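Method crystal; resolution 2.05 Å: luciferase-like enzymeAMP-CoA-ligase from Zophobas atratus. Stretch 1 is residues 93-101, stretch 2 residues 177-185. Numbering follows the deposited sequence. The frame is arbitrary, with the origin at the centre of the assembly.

Stretch 1, residues 93-101: LGAKVVNLD
Stretch 2 177-185: DDTAVMFFS

The two stretches run side by side as parallel strands: the axes of 96-99 and 179-184 approach to 4.7 Å, and their N-to-C directions differ by 18°. Lys96 lies level with Ala180, Val97 with Val181 and Val98 with Met182, at CA-CA distances of 4.8, 5.0 and 5.1 Å. Val97 fixes this register by bonding through both its backbone polar atoms, as a parallel bridge requires: Val97 N donates to Ala180 O (3.1 Å, 167° at the hydrogen), and Met182 N donates to Val97 O (3.0 Å, 159°). Before the strand, Gly94 ends a helix in a Schellman motif at phi/psi 75/10, and Ala95 (-72/157) leads into extended backbone. Lys96 to Asn99 keep phi between -81 and -150° and psi near 130-140°; in the partner, Ala180 departs from this pattern at -108/-43.

Lys96 covers the most surface, 85 Å². Its CA-to-CB bond points sideways, but chi angles of -69, 91, -167 and 79° carry the amine to Thr179, where NZ donates to the carbonyl O at 2.9 Å. The aliphatic part is also used: Lys96 CG lies 3.9 Å from Thr179 CG2.

Met182 (69 Å²; m, t, m) and Val98 (60 Å²; chi1 61°, p) share one sheet face, with Val98 CG2 4.1 Å from Met182 CB. The same methyl reaches Phe184 CE2 at 3.5 Å, extending the apolar contact along the strand. Phe184 (-63, -74°) also receives Leu100 CD2, 3.9 Å from its CE2. On the face of Val97 and Val181, their CG2 atoms are 4.1 Å apart.

Two waters supplement the direct bonds. Water 1 donates to Ala95 O (3.0 Å) and Ala180 O (2.8 Å); water 2 accepts from Asn99 N (2.9 Å) and donates to Met182 O (2.8 Å).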

# COMPACT_ATOMS: atom_id res chain seq x y z
N LEU A 93 10.63 16.49 -0.25
CA LEU A 93 11.60 17.00 -1.22
C LEU A 93 11.30 16.57 -2.65
O LEU A 93 12.04 16.93 -3.57
CB LEU A 93 13.00 16.56 -0.83
CG LEU A 93 13.42 16.96 0.59
CD1 LEU A 93 14.82 16.47 0.87
CD2 LEU A 93 13.33 18.47 0.78
N GLY A 94 10.22 15.82 -2.85
CA GLY A 94 9.84 15.33 -4.16
C GLY A 94 10.70 14.17 -4.66
O GLY A 94 10.60 13.79 -5.83
N ALA A 95 11.52 13.59 -3.79
CA ALA A 95 12.35 12.45 -4.17
C ALA A 95 11.48 11.19 -4.33
O ALA A 95 10.37 11.10 -3.78
CB ALA A 95 13.46 12.21 -3.14
N LYS A 96 11.98 10.24 -5.11
CA LYS A 96 11.29 8.98 -5.36
C LYS A 96 11.55 8.06 -4.18
O LYS A 96 12.71 7.87 -3.80
CB LYS A 96 11.82 8.33 -6.65
CG LYS A 96 11.46 9.06 -7.94
CD LYS A 96 12.49 10.08 -8.38
CE LYS A 96 11.93 10.98 -9.48
NZ LYS A 96 11.04 12.06 -8.97
N VAL A 97 10.50 7.49 -3.61
CA VAL A 97 10.65 6.55 -2.48
C VAL A 97 10.26 5.14 -2.86
O VAL A 97 9.31 4.93 -3.61
CB VAL A 97 9.85 6.98 -1.22
CG1 VAL A 97 10.32 8.34 -0.74
CG2 VAL A 97 8.34 6.98 -1.46
N VAL A 98 11.01 4.18 -2.34
CA VAL A 98 10.81 2.77 -2.65
C VAL A 98 11.23 1.89 -1.47
O VAL A 98 12.24 2.15 -0.81
CB VAL A 98 11.56 2.36 -3.94
CG1 VAL A 98 13.07 2.56 -3.81
CG2 VAL A 98 11.25 0.92 -4.31
N ASN A 99 10.46 0.85 -1.21
CA ASN A 99 10.74 -0.06 -0.10
C ASN A 99 11.17 -1.44 -0.56
O ASN A 99 10.66 -1.97 -1.55
CB ASN A 99 9.51 -0.16 0.80
CG ASN A 99 9.07 1.20 1.31
OD1 ASN A 99 9.59 1.68 2.30
ND2 ASN A 99 8.11 1.84 0.61
N LEU A 100 12.14 -2.01 0.15
CA LEU A 100 12.57 -3.39 -0.06
C LEU A 100 12.06 -4.29 1.06
O LEU A 100 11.86 -3.83 2.18
CB LEU A 100 14.09 -3.47 -0.10
CG LEU A 100 14.80 -2.52 -1.05
CD1 LEU A 100 16.29 -2.72 -0.93
CD2 LEU A 100 14.35 -2.71 -2.49
N ASP A 101 11.86 -5.56 0.76
CA ASP A 101 11.38 -6.53 1.74
C ASP A 101 12.60 -7.11 2.46
O ASP A 101 13.46 -7.71 1.82
CB ASP A 101 10.60 -7.65 1.04
CG ASP A 101 9.77 -8.51 2.01
OD1 ASP A 101 10.07 -8.57 3.23
OD2 ASP A 101 8.81 -9.15 1.53
N ASP A 177 3.42 14.89 -12.39
CA ASP A 177 3.49 13.68 -13.24
C ASP A 177 4.83 12.95 -13.14
O ASP A 177 5.00 11.90 -13.77
CB ASP A 177 3.18 14.03 -14.69
CG ASP A 177 1.74 14.44 -14.88
OD1 ASP A 177 0.85 13.72 -14.38
OD2 ASP A 177 1.50 15.47 -15.52
N ASP A 178 5.78 13.50 -12.39
CA ASP A 178 7.00 12.78 -12.08
C ASP A 178 6.69 11.65 -11.11
O ASP A 178 5.67 11.66 -10.42
CB ASP A 178 8.06 13.69 -11.44
CG ASP A 178 8.71 14.65 -12.43
OD1 ASP A 178 8.50 14.52 -13.66
OD2 ASP A 178 9.45 15.55 -11.96
N THR A 179 7.60 10.69 -11.05
CA THR A 179 7.49 9.56 -10.15
C THR A 179 7.61 9.99 -8.69
O THR A 179 8.51 10.75 -8.33
CB THR A 179 8.56 8.51 -10.50
OG1 THR A 179 8.39 8.13 -11.87
CG2 THR A 179 8.45 7.28 -9.61
N ALA A 180 6.67 9.53 -7.87
CA ALA A 180 6.67 9.77 -6.43
C ALA A 180 7.02 8.51 -5.64
O ALA A 180 7.79 8.58 -4.69
CB ALA A 180 5.31 10.30 -5.99
N VAL A 181 6.43 7.38 -6.03
CA VAL A 181 6.57 6.11 -5.33
C VAL A 181 6.81 4.99 -6.35
O VAL A 181 6.21 5.01 -7.44
CB VAL A 181 5.28 5.75 -4.54
CG1 VAL A 181 5.47 4.48 -3.73
CG2 VAL A 181 4.86 6.89 -3.62
N MET A 182 7.65 4.01 -5.99
CA MET A 182 7.89 2.84 -6.84
C MET A 182 7.57 1.53 -6.11
O MET A 182 7.67 1.45 -4.89
CB MET A 182 9.33 2.81 -7.37
CG MET A 182 9.65 3.92 -8.36
SD MET A 182 11.28 3.84 -9.13
CE MET A 182 12.32 4.21 -7.72
N PHE A 183 7.14 0.53 -6.89
CA PHE A 183 6.95 -0.85 -6.42
C PHE A 183 7.61 -1.77 -7.45
O PHE A 183 8.18 -1.30 -8.45
CB PHE A 183 5.47 -1.18 -6.24
CG PHE A 183 4.78 -0.34 -5.21
CD1 PHE A 183 4.84 -0.67 -3.87
CD2 PHE A 183 4.07 0.81 -5.58
CE1 PHE A 183 4.21 0.12 -2.90
CE2 PHE A 183 3.46 1.60 -4.62
CZ PHE A 183 3.53 1.25 -3.28
N PHE A 184 7.55 -3.07 -7.22
CA PHE A 184 8.22 -4.02 -8.09
C PHE A 184 7.25 -5.02 -8.68
O PHE A 184 6.43 -5.59 -7.97
CB PHE A 184 9.33 -4.72 -7.33
CG PHE A 184 10.39 -3.78 -6.86
CD1 PHE A 184 11.30 -3.25 -7.76
CD2 PHE A 184 10.47 -3.40 -5.53
CE1 PHE A 184 12.29 -2.38 -7.33
CE2 PHE A 184 11.46 -2.53 -5.10
CZ PHE A 184 12.37 -2.02 -6.00
N SER A 185 7.35 -5.22 -9.99
CA SER A 185 6.47 -6.10 -10.72
C SER A 185 6.71 -7.54 -10.32
O SER A 185 7.76 -7.88 -9.79
CB SER A 185 6.67 -5.95 -12.24
OG SER A 185 7.92 -6.46 -12.65
O HOH W 1 7.47 10.80 -3.07
O HOH W 2 7.78 0.69 -2.17